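Local coordinates for sortase family protein (Clostridium perfringens, PDB 6IXZ) that probably acts as a class C sortase, a cysteine transpeptidase of the kind that joins pilin subunits into pili on the bacterial surface, at residues Ile30-Lys35 and Pro50-Ile55; Gly58-Tyr63 and Pro74-Thr79; Lys138-Lys143 and Gly186-Leu191. One frame throughout, in Å; residues are numbered along the deposited sequence.

Three contacts sample the sortase chain from its helical N-terminal part to its C-terminal strand. Interaction 1 is partly buried and the smallest: helix 23-41 meets the loop ahead of strand 60-66 mainly through side chains, with no hydrogen bond between the segments. Interaction 2 is buried, pairing strands 60-66 and 71-77 by four backbone bonds. Interaction 3, partly buried, joins strands 138-150 and 180-188 of the same sheet and adds the Asp190 carboxylate, which accepts from a backbone N and from Arg188, to the backbone pairing. Interactions 1 and 2 touch where Ile55 packs on Leu61 and Tyr77; interaction 3 touches neither, its centre lying about 19 Å from that of interaction 2.

Interaction 1: residues Ile30-Lys35 and Pro50-Ile55; sequences IKNINK and PDYLNI
Asn32 of helix 23-41 faces Tyr52 and Leu53, two residues of the short 3-10 turn 51-53 that leads toward strand 60-66. The Asn32 amide and the Tyr52 ring cross obliquely, their planes 66° apart, and the amide lies near the ring atoms CD1 and CE1. Between these two side chains the closest atoms are Asn32 OD1 and Tyr52 CE1, 3.5 Å apart, a van der Waals touch. Asn32 CB lies in the plane of the ring at its edge, 3.8 Å from Tyr52 CE1. Tyr52 CG stands between its own backbone N and carbonyl carbon (chi1 52°), and from there the ring reaches back to the helix.

Leu53 comes in beside the tyrosine by one methyl: CD2 rests against Asn32 CB at 3.4 Å and also approaches the helix backbone, 3.9 Å from Asn32 C. The third meeting is purely aliphatic. Ile33 and Ile55 cross at about a right angle and touch through their terminal methyls, CD1 to CD1, at 4.0 Å. Ile33 is buried, its side chain also packing on Leu96, Val98 and Leu136, whereas Tyr52 is exposed and Asn32 partly so.

The contact thus grades from an amide and a phenol ring on the outer side to the methyls of the buried Ile33 and Leu53, with Ile55 alongside Ile33, and packs helix 23-41 against the loop that leads into strand 60-66 of the sortase sheet. No hydrogen bond joins the segments; what holds them here is the fit of side chains, chiefly nonpolar in its buried part.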
loop_
_atom_site.group_PDB
_atom_site.type_symbol
_atom_site.label_atom_id
_atom_site.label_comp_id
_atom_site.label_asym_id
_atom_site.label_seq_id
_atom_site.Cartn_x
_atom_site.Cartn_y
_atom_site.Cartn_z
ATOM N N ILE A 30 14.199 1.515 -7.610
ATOM C CA ILE A 30 13.268 2.646 -7.571
ATOM C C ILE A 30 13.029 3.241 -8.968
ATOM O O ILE A 30 11.901 3.626 -9.321
ATOM C CB ILE A 30 13.827 3.734 -6.631
ATOM C CG1 ILE A 30 13.913 3.199 -5.192
ATOM C CG2 ILE A 30 13.002 5.014 -6.712
ATOM C CD1 ILE A 30 12.601 3.176 -4.446
ATOM N N LYS A 31 14.072 3.271 -9.795
ATOM C CA LYS A 31 13.939 3.744 -11.174
ATOM C C LYS A 31 13.017 2.864 -11.977
ATOM O O LYS A 31 12.248 3.347 -12.787
ATOM C CB LYS A 31 15.290 3.772 -11.898
ATOM C CG LYS A 31 16.073 5.064 -11.706
ATOM C CD LYS A 31 17.095 5.226 -12.819
ATOM C CE LYS A 31 18.236 4.248 -12.704
ATOM N NZ LYS A 31 19.137 4.365 -13.891
ATOM N N ASN A 32 13.150 1.561 -11.808
ATOM C CA ASN A 32 12.320 0.635 -12.548
ATOM C C ASN A 32 10.857 0.642 -12.063
ATOM O O ASN A 32 9.928 0.615 -12.875
ATOM C CB ASN A 32 12.926 -0.760 -12.482
ATOM C CG ASN A 32 14.206 -0.878 -13.292
ATOM O OD1 ASN A 32 14.296 -0.381 -14.409
ATOM N ND2 ASN A 32 15.186 -1.574 -12.744
ATOM N N ILE A 33 10.656 0.801 -10.759
ATOM C CA ILE A 33 9.316 1.015 -10.235
ATOM C C ILE A 33 8.727 2.328 -10.749
ATOM O O ILE A 33 7.529 2.418 -11.080
ATOM C CB ILE A 33 9.321 1.034 -8.705
ATOM C CG1 ILE A 33 9.710 -0.348 -8.167
ATOM C CG2 ILE A 33 7.958 1.464 -8.179
ATOM C CD1 ILE A 33 10.068 -0.346 -6.701
ATOM N N ASN A 34 9.564 3.364 -10.784
ATOM C CA ASN A 34 9.108 4.654 -11.253
ATOM C C ASN A 34 8.655 4.549 -12.711
ATOM O O ASN A 34 7.573 5.019 -13.045
ATOM C CB ASN A 34 10.197 5.728 -11.052
ATOM C CG ASN A 34 10.140 6.353 -9.677
ATOM O OD1 ASN A 34 9.118 6.266 -9.001
ATOM N ND2 ASN A 34 11.233 6.990 -9.252
ATOM N N LYS A 35 9.388 3.772 -13.518
ATOM C CA LYS A 35 9.044 3.528 -14.935
ATOM C C LYS A 35 7.730 2.785 -15.068
ATOM O O LYS A 35 6.889 3.112 -15.906
ATOM C CB LYS A 35 10.113 2.671 -15.608
ATOM C CG LYS A 35 10.915 3.391 -16.667
ATOM C CD LYS A 35 11.415 2.425 -17.733
ATOM C CE LYS A 35 11.801 3.166 -19.005
ATOM N NZ LYS A 35 12.863 2.465 -19.780
ATOM N N PRO A 50 6.515 -6.093 -14.615
ATOM C CA PRO A 50 7.545 -6.527 -15.555
ATOM C C PRO A 50 8.611 -7.387 -14.888
ATOM O O PRO A 50 8.866 -7.247 -13.693
ATOM C CB PRO A 50 8.137 -5.211 -16.062
ATOM C CG PRO A 50 7.048 -4.205 -15.882
ATOM C CD PRO A 50 6.321 -4.632 -14.642
ATOM N N ASP A 51 9.223 -8.274 -15.666
ATOM C CA ASP A 51 10.024 -9.373 -15.118
ATOM C C ASP A 51 11.169 -8.861 -14.250
ATOM O O ASP A 51 11.439 -9.405 -13.167
ATOM C CB ASP A 51 10.585 -10.232 -16.258
ATOM C CG ASP A 51 9.495 -10.939 -17.047
ATOM O OD1 ASP A 51 8.479 -11.335 -16.430
ATOM O OD2 ASP A 51 9.644 -11.084 -18.283
ATOM N N TYR A 52 11.827 -7.802 -14.723
ATOM C CA TYR A 52 13.086 -7.351 -14.125
ATOM C C TYR A 52 12.969 -6.664 -12.760
ATOM O O TYR A 52 13.985 -6.498 -12.079
ATOM C CB TYR A 52 13.841 -6.429 -15.081
ATOM C CG TYR A 52 13.021 -5.281 -15.607
ATOM C CD1 TYR A 52 12.892 -4.103 -14.884
ATOM C CD2 TYR A 52 12.399 -5.364 -16.845
ATOM C CE1 TYR A 52 12.182 -3.031 -15.395
ATOM C CE2 TYR A 52 11.689 -4.300 -17.364
ATOM C CZ TYR A 52 11.583 -3.138 -16.637
ATOM O OH TYR A 52 10.843 -2.094 -17.141
ATOM N N LEU A 53 11.761 -6.252 -12.359
ATOM C CA LEU A 53 11.576 -5.675 -11.028
ATOM C C LEU A 53 11.941 -6.706 -9.966
ATOM O O LEU A 53 12.444 -6.363 -8.894
ATOM C CB LEU A 53 10.136 -5.184 -10.823
ATOM C CG LEU A 53 9.569 -4.172 -11.833
ATOM C CD1 LEU A 53 8.387 -3.409 -11.246
ATOM C CD2 LEU A 53 10.646 -3.207 -12.285
ATOM N N ASN A 54 11.742 -7.977 -10.302
ATOM C CA ASN A 54 11.896 -9.072 -9.350
ATOM C C ASN A 54 11.113 -8.798 -8.063
ATOM O O ASN A 54 11.463 -9.262 -6.976
ATOM C CB ASN A 54 13.379 -9.342 -9.059
ATOM C CG ASN A 54 13.743 -10.805 -9.235
ATOM O OD1 ASN A 54 14.174 -11.470 -8.291
ATOM N ND2 ASN A 54 13.487 -11.337 -10.427
ATOM N N ILE A 55 10.027 -8.053 -8.205
ATOM C CA ILE A 55 9.002 -8.036 -7.184
ATOM C C ILE A 55 7.947 -9.052 -7.575
ATOM O O ILE A 55 7.397 -8.998 -8.669
ATOM C CB ILE A 55 8.401 -6.635 -7.019
ATOM C CG1 ILE A 55 9.540 -5.645 -6.759
ATOM C CG2 ILE A 55 7.403 -6.632 -5.868
ATOM C CD1 ILE A 55 9.105 -4.211 -6.597
#

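Interaction 2: residues Gly58-Tyr63 and Pro74-Thr79; sequences GDVLGY and PIYYGT
Gly58 and Tyr77 open a run of four backbone hydrogen bonds between the two segments, and the packing is closest along this line. Gly58 N donates to Tyr77 O at 3.0 Å, while Tyr77 N returns a bond to Asp59 O. Leu61 N reaches Ile75 O at 2.9 Å. At the other end Ile75 N binds Gly62 O. Asp59 O also receives a CA-H...O contact from Tyr76 CA at 3.2 Å.

The segments belong to strands 60-66 and 71-77, an antiparallel beta hairpin of the closed, eight-stranded sortase beta-barrel, with strand 60-66 also bonding through its backbone to His134 and Leu136. Val60 and Tyr76 form a non-hydrogen-bonded pair with their side chains on the same face, where helix 5-18 covers them through Tyr14 and Thr10. Val60 CG1 stands 4.1 Å from Tyr76 CE2. Gly58 O lies in the plane of the Tyr76 ring at its edge, 3.4 Å from Tyr76 CD2. Ile75 CD1 presses on the backbone of the opposite strand, 3.4 Å from Tyr63 C.

Beyond this the fit of the side chains slackens. Leu61 CD1 and Tyr77 CB are 4.4 Å apart, and both residues turn to Val90 of strand 88-90. At Tyr63 and Pro74 the backbones are close, but the side chains diverge, the tyrosine ring leaving to stack with His134. On the more open side Asp59 points away from strand 71-77, and its OD1 accepts a hydrogen bond from His56 N.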
loop_
_atom_site.group_PDB
_atom_site.type_symbol
_atom_site.label_atom_id
_atom_site.label_comp_id
_atom_site.label_asym_id
_atom_site.label_seq_id
_atom_site.Cartn_x
_atom_site.Cartn_y
_atom_site.Cartn_z
ATOM N N GLY A 58 3.844 -11.536 -3.078
ATOM C CA GLY A 58 4.299 -12.019 -1.781
ATOM C C GLY A 58 5.541 -11.342 -1.243
ATOM O O GLY A 58 5.905 -11.538 -0.091
ATOM N N ASP A 59 6.196 -10.528 -2.057
ATOM C CA ASP A 59 7.381 -9.817 -1.575
ATOM C C ASP A 59 6.967 -8.697 -0.614
ATOM O O ASP A 59 5.905 -8.129 -0.761
ATOM C CB ASP A 59 8.184 -9.258 -2.744
ATOM C CG ASP A 59 8.908 -10.353 -3.551
ATOM O OD1 ASP A 59 9.546 -10.010 -4.569
ATOM O OD2 ASP A 59 8.779 -11.555 -3.212
ATOM N N VAL A 60 7.781 -8.407 0.392
ATOM C CA VAL A 60 7.491 -7.274 1.258
ATOM C C VAL A 60 8.323 -6.066 0.841
ATOM O O VAL A 60 9.533 -6.168 0.631
ATOM C CB VAL A 60 7.608 -7.627 2.761
ATOM C CG1 VAL A 60 8.021 -9.070 2.970
ATOM C CG2 VAL A 60 8.497 -6.666 3.541
ATOM N N LEU A 61 7.639 -4.938 0.702
ATOM C CA LEU A 61 8.182 -3.700 0.148
ATOM C C LEU A 61 8.529 -2.686 1.242
ATOM O O LEU A 61 9.131 -1.645 0.976
ATOM C CB LEU A 61 7.130 -3.058 -0.751
ATOM C CG LEU A 61 6.488 -3.957 -1.803
ATOM C CD1 LEU A 61 5.408 -3.185 -2.548
ATOM C CD2 LEU A 61 7.555 -4.466 -2.755
ATOM N N GLY A 62 8.077 -2.957 2.454
ATOM C CA GLY A 62 8.313 -2.057 3.558
ATOM C C GLY A 62 7.184 -2.171 4.552
ATOM O O GLY A 62 6.536 -3.230 4.641
ATOM N N TYR A 63 6.883 -1.066 5.233
ATOM C CA TYR A 63 5.735 -1.016 6.132
ATOM C C TYR A 63 5.013 0.350 6.227
ATOM O O TYR A 63 5.511 1.395 5.798
ATOM C CB TYR A 63 6.155 -1.470 7.529
ATOM C CG TYR A 63 7.266 -0.639 8.124
ATOM C CD1 TYR A 63 6.997 0.348 9.073
ATOM C CD2 TYR A 63 8.581 -0.806 7.699
ATOM C CE1 TYR A 63 8.021 1.135 9.587
ATOM C CE2 TYR A 63 9.604 -0.034 8.208
ATOM C CZ TYR A 63 9.329 0.908 9.171
ATOM O OH TYR A 63 10.363 1.656 9.679
ATOM N N PRO A 74 3.595 -4.657 7.895
ATOM C CA PRO A 74 4.309 -4.868 6.622
ATOM C C PRO A 74 3.367 -4.688 5.467
ATOM O O PRO A 74 2.174 -4.920 5.619
ATOM C CB PRO A 74 4.776 -6.328 6.685
ATOM C CG PRO A 74 3.926 -6.961 7.734
ATOM C CD PRO A 74 3.591 -5.868 8.723
ATOM N N ILE A 75 3.913 -4.305 4.329
ATOM C CA ILE A 75 3.183 -4.192 3.071
ATOM C C ILE A 75 3.766 -5.170 2.056
ATOM O O ILE A 75 4.955 -5.130 1.744
ATOM C CB ILE A 75 3.238 -2.769 2.510
ATOM C CG1 ILE A 75 2.536 -1.795 3.450
ATOM C CG2 ILE A 75 2.562 -2.685 1.144
ATOM C CD1 ILE A 75 3.217 -0.453 3.455
ATOM N N TYR A 76 2.928 -6.116 1.639
ATOM C CA TYR A 76 3.260 -7.076 0.603
ATOM C C TYR A 76 2.817 -6.514 -0.761
ATOM O O TYR A 76 1.900 -5.705 -0.842
ATOM C CB TYR A 76 2.533 -8.405 0.861
ATOM C CG TYR A 76 2.928 -9.082 2.155
ATOM C CD1 TYR A 76 2.307 -8.745 3.348
ATOM C CD2 TYR A 76 3.919 -10.066 2.189
ATOM C CE1 TYR A 76 2.630 -9.382 4.520
ATOM C CE2 TYR A 76 4.240 -10.711 3.366
ATOM C CZ TYR A 76 3.619 -10.339 4.531
ATOM O OH TYR A 76 3.960 -10.928 5.725
ATOM N N TYR A 77 3.429 -6.990 -1.836
ATOM C CA TYR A 77 2.815 -6.847 -3.140
ATOM C C TYR A 77 1.812 -7.979 -3.342
ATOM O O TYR A 77 2.115 -9.144 -3.051
ATOM C CB TYR A 77 3.839 -6.865 -4.282
ATOM C CG TYR A 77 3.186 -6.476 -5.588
ATOM C CD1 TYR A 77 2.734 -7.452 -6.492
ATOM C CD2 TYR A 77 2.811 -5.165 -5.813
ATOM C CE1 TYR A 77 2.059 -7.098 -7.647
ATOM C CE2 TYR A 77 2.143 -4.796 -6.967
ATOM C CZ TYR A 77 1.759 -5.774 -7.869
ATOM O OH TYR A 77 1.055 -5.400 -8.979
ATOM N N GLY A 78 0.639 -7.615 -3.854
ATOM C CA GLY A 78 -0.323 -8.591 -4.345
ATOM C C GLY A 78 -1.461 -8.728 -3.356
ATOM O O GLY A 78 -1.360 -8.258 -2.235
ATOM N N THR A 79 -2.594 -9.263 -3.792
ATOM C CA THR A 79 -3.745 -9.415 -2.894
ATOM C C THR A 79 -4.476 -10.736 -3.116
ATOM O O THR A 79 -5.664 -10.802 -2.917
ATOM C CB THR A 79 -4.811 -8.316 -3.103
ATOM O OG1 THR A 79 -5.293 -8.337 -4.468
ATOM C CG2 THR A 79 -4.276 -6.915 -2.702
#

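Interaction 3: residues Lys138-Lys143 and Gly186-Leu191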
loop_
_atom_site.group_PDB
_atom_site.type_symbol
_atom_site.label_atom_id
_atom_site.label_comp_id
_atom_site.label_asym_id
_atom_site.label_seq_id
_atom_site.Cartn_x
_atom_site.Cartn_y
_atom_site.Cartn_z
ATOM N N LYS A 138 12.515 4.835 1.196
ATOM C CA LYS A 138 11.771 6.081 1.129
ATOM C C LYS A 138 10.876 6.227 2.335
ATOM O O LYS A 138 10.235 5.264 2.775
ATOM C CB LYS A 138 10.942 6.148 -0.148
ATOM C CG LYS A 138 11.776 6.273 -1.414
ATOM C CD LYS A 138 10.927 6.740 -2.581
ATOM C CE LYS A 138 11.002 8.248 -2.765
ATOM N NZ LYS A 138 12.083 8.643 -3.720
ATOM N N ASP A 139 10.901 7.427 2.907
ATOM C CA ASP A 139 9.953 7.826 3.921
ATOM C C ASP A 139 8.902 8.714 3.270
ATOM O O ASP A 139 9.239 9.775 2.730
ATOM C CB ASP A 139 10.671 8.612 5.012
ATOM C CG ASP A 139 11.624 7.753 5.832
ATOM O OD1 ASP A 139 11.474 6.508 5.878
ATOM O OD2 ASP A 139 12.482 8.349 6.500
ATOM N N LEU A 140 7.647 8.264 3.246
ATOM C CA LEU A 140 6.581 9.066 2.626
ATOM C C LEU A 140 5.524 9.426 3.658
ATOM O O LEU A 140 5.206 8.628 4.545
ATOM C CB LEU A 140 5.933 8.327 1.433
ATOM C CG LEU A 140 6.821 7.839 0.276
ATOM C CD1 LEU A 140 6.086 6.896 -0.666
ATOM C CD2 LEU A 140 7.392 8.992 -0.529
ATOM N N ALA A 141 4.960 10.626 3.560
ATOM C CA ALA A 141 3.881 10.980 4.481
ATOM C C ALA A 141 2.629 11.363 3.710
ATOM O O ALA A 141 2.704 12.028 2.698
ATOM C CB ALA A 141 4.317 12.109 5.418
ATOM N N TYR A 142 1.482 10.891 4.170
ATOM C CA TYR A 142 0.230 11.195 3.513
ATOM C C TYR A 142 -0.760 11.777 4.517
ATOM O O TYR A 142 -0.733 11.472 5.701
ATOM C CB TYR A 142 -0.344 9.926 2.828
ATOM C CG TYR A 142 0.434 9.500 1.616
ATOM C CD1 TYR A 142 0.059 9.903 0.352
ATOM C CD2 TYR A 142 1.605 8.774 1.740
ATOM C CE1 TYR A 142 0.790 9.571 -0.751
ATOM C CE2 TYR A 142 2.374 8.470 0.637
ATOM C CZ TYR A 142 1.943 8.842 -0.619
ATOM O OH TYR A 142 2.706 8.548 -1.728
ATOM N N LYS A 143 -1.674 12.580 4.011
ATOM C CA LYS A 143 -2.747 13.110 4.819
ATOM C C LYS A 143 -4.093 12.788 4.189
ATOM O O LYS A 143 -4.328 13.103 3.006
ATOM C CB LYS A 143 -2.589 14.624 4.931
ATOM C CG LYS A 143 -3.619 15.323 5.797
ATOM C CD LYS A 143 -3.285 16.800 5.891
ATOM C CE LYS A 143 -3.024 17.370 4.506
ATOM N NZ LYS A 143 -3.251 18.838 4.469
ATOM N N GLY A 186 -5.401 9.184 1.245
ATOM C CA GLY A 186 -4.462 10.210 1.705
ATOM C C GLY A 186 -3.695 10.799 0.552
ATOM O O GLY A 186 -3.585 10.180 -0.517
ATOM N N GLU A 187 -3.342 12.076 0.695
ATOM C CA GLU A 187 -2.567 12.797 -0.321
ATOM C C GLU A 187 -1.199 13.162 0.251
ATOM O O GLU A 187 -1.092 13.480 1.432
ATOM C CB GLU A 187 -3.317 14.069 -0.777
ATOM C CG GLU A 187 -2.589 14.891 -1.848
ATOM C CD GLU A 187 -3.509 15.822 -2.629
ATOM O OE1 GLU A 187 -4.662 16.035 -2.204
ATOM O OE2 GLU A 187 -3.100 16.316 -3.699
ATOM N N ARG A 188 -0.168 13.011 -0.575
ATOM C CA ARG A 188 1.233 13.224 -0.204
ATOM C C ARG A 188 1.381 14.583 0.474
ATOM O O ARG A 188 0.879 15.586 -0.048
ATOM C CB ARG A 188 2.101 13.198 -1.474
ATOM C CG ARG A 188 3.612 13.136 -1.263
ATOM C CD ARG A 188 4.065 11.806 -0.678
ATOM N NE ARG A 188 5.504 11.772 -0.506
ATOM C CZ ARG A 188 6.391 11.638 -1.494
ATOM N NH1 ARG A 188 6.002 11.430 -2.752
ATOM N NH2 ARG A 188 7.683 11.730 -1.228
ATOM N N THR A 189 1.992 14.604 1.659
ATOM C CA THR A 189 2.166 15.861 2.408
ATOM C C THR A 189 3.613 16.309 2.446
ATOM O O THR A 189 3.893 17.436 2.857
ATOM C CB THR A 189 1.667 15.787 3.869
ATOM O OG1 THR A 189 2.325 14.721 4.553
ATOM C CG2 THR A 189 0.165 15.590 3.939
ATOM N N ASP A 190 4.535 15.427 2.065
ATOM C CA ASP A 190 5.884 15.880 1.715
ATOM C C ASP A 190 5.833 16.689 0.425
ATOM O O ASP A 190 4.891 16.561 -0.372
ATOM C CB ASP A 190 6.850 14.703 1.549
ATOM C CG ASP A 190 6.587 13.588 2.542
ATOM O OD1 ASP A 190 6.717 13.826 3.765
ATOM O OD2 ASP A 190 6.204 12.492 2.094
ATOM N N LEU A 191 6.829 17.550 0.235
ATOM C CA LEU A 191 6.896 18.369 -0.979
ATOM C C LEU A 191 7.403 17.540 -2.174
ATOM O O LEU A 191 8.166 16.577 -1.998
ATOM C CB LEU A 191 7.775 19.610 -0.749
ATOM C CG LEU A 191 7.067 20.740 0.024
ATOM C CD1 LEU A 191 6.734 20.293 1.439
ATOM C CD2 LEU A 191 7.889 22.020 0.059
#
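Tyr142 and Arg188 form a non-hydrogen-bonded pair in the antiparallel pairing of strands 138-150 and 180-188 of the sortase beta-barrel. Arg188 CG is anti to the backbone N, and a bend at chi2 (68°) brings CD over one face of the Tyr142 ring, a CH-pi contact 4.1 Å from the centroid. The ring and guanidinium planes stand 36° apart, and both polar ends are tied to Asp165 of strand 165-173: Tyr142 OH by a hydrogen bond, Arg188 NH1 by a salt bridge.

Next along the strands, Lys143 and Glu187 exchange two backbone hydrogen bonds, and their side chains share the other face. Past the strand end, Thr189 N donates to Ala141 O at 2.9 Å. Thr189 OG1, set between its own backbone N and carbonyl carbon (chi1 56°), adds a weak bond to the same oxygen.

Asp190 then turns its carboxylate back to strand 138-150, standing in for a backbone acceptor. One oxygen, OD2, is gripped twice: its syn lone pair takes Ala141 N at 2.7 Å, its anti lone pair Arg188 NE at 2.8 Å, near the guanidinium plane.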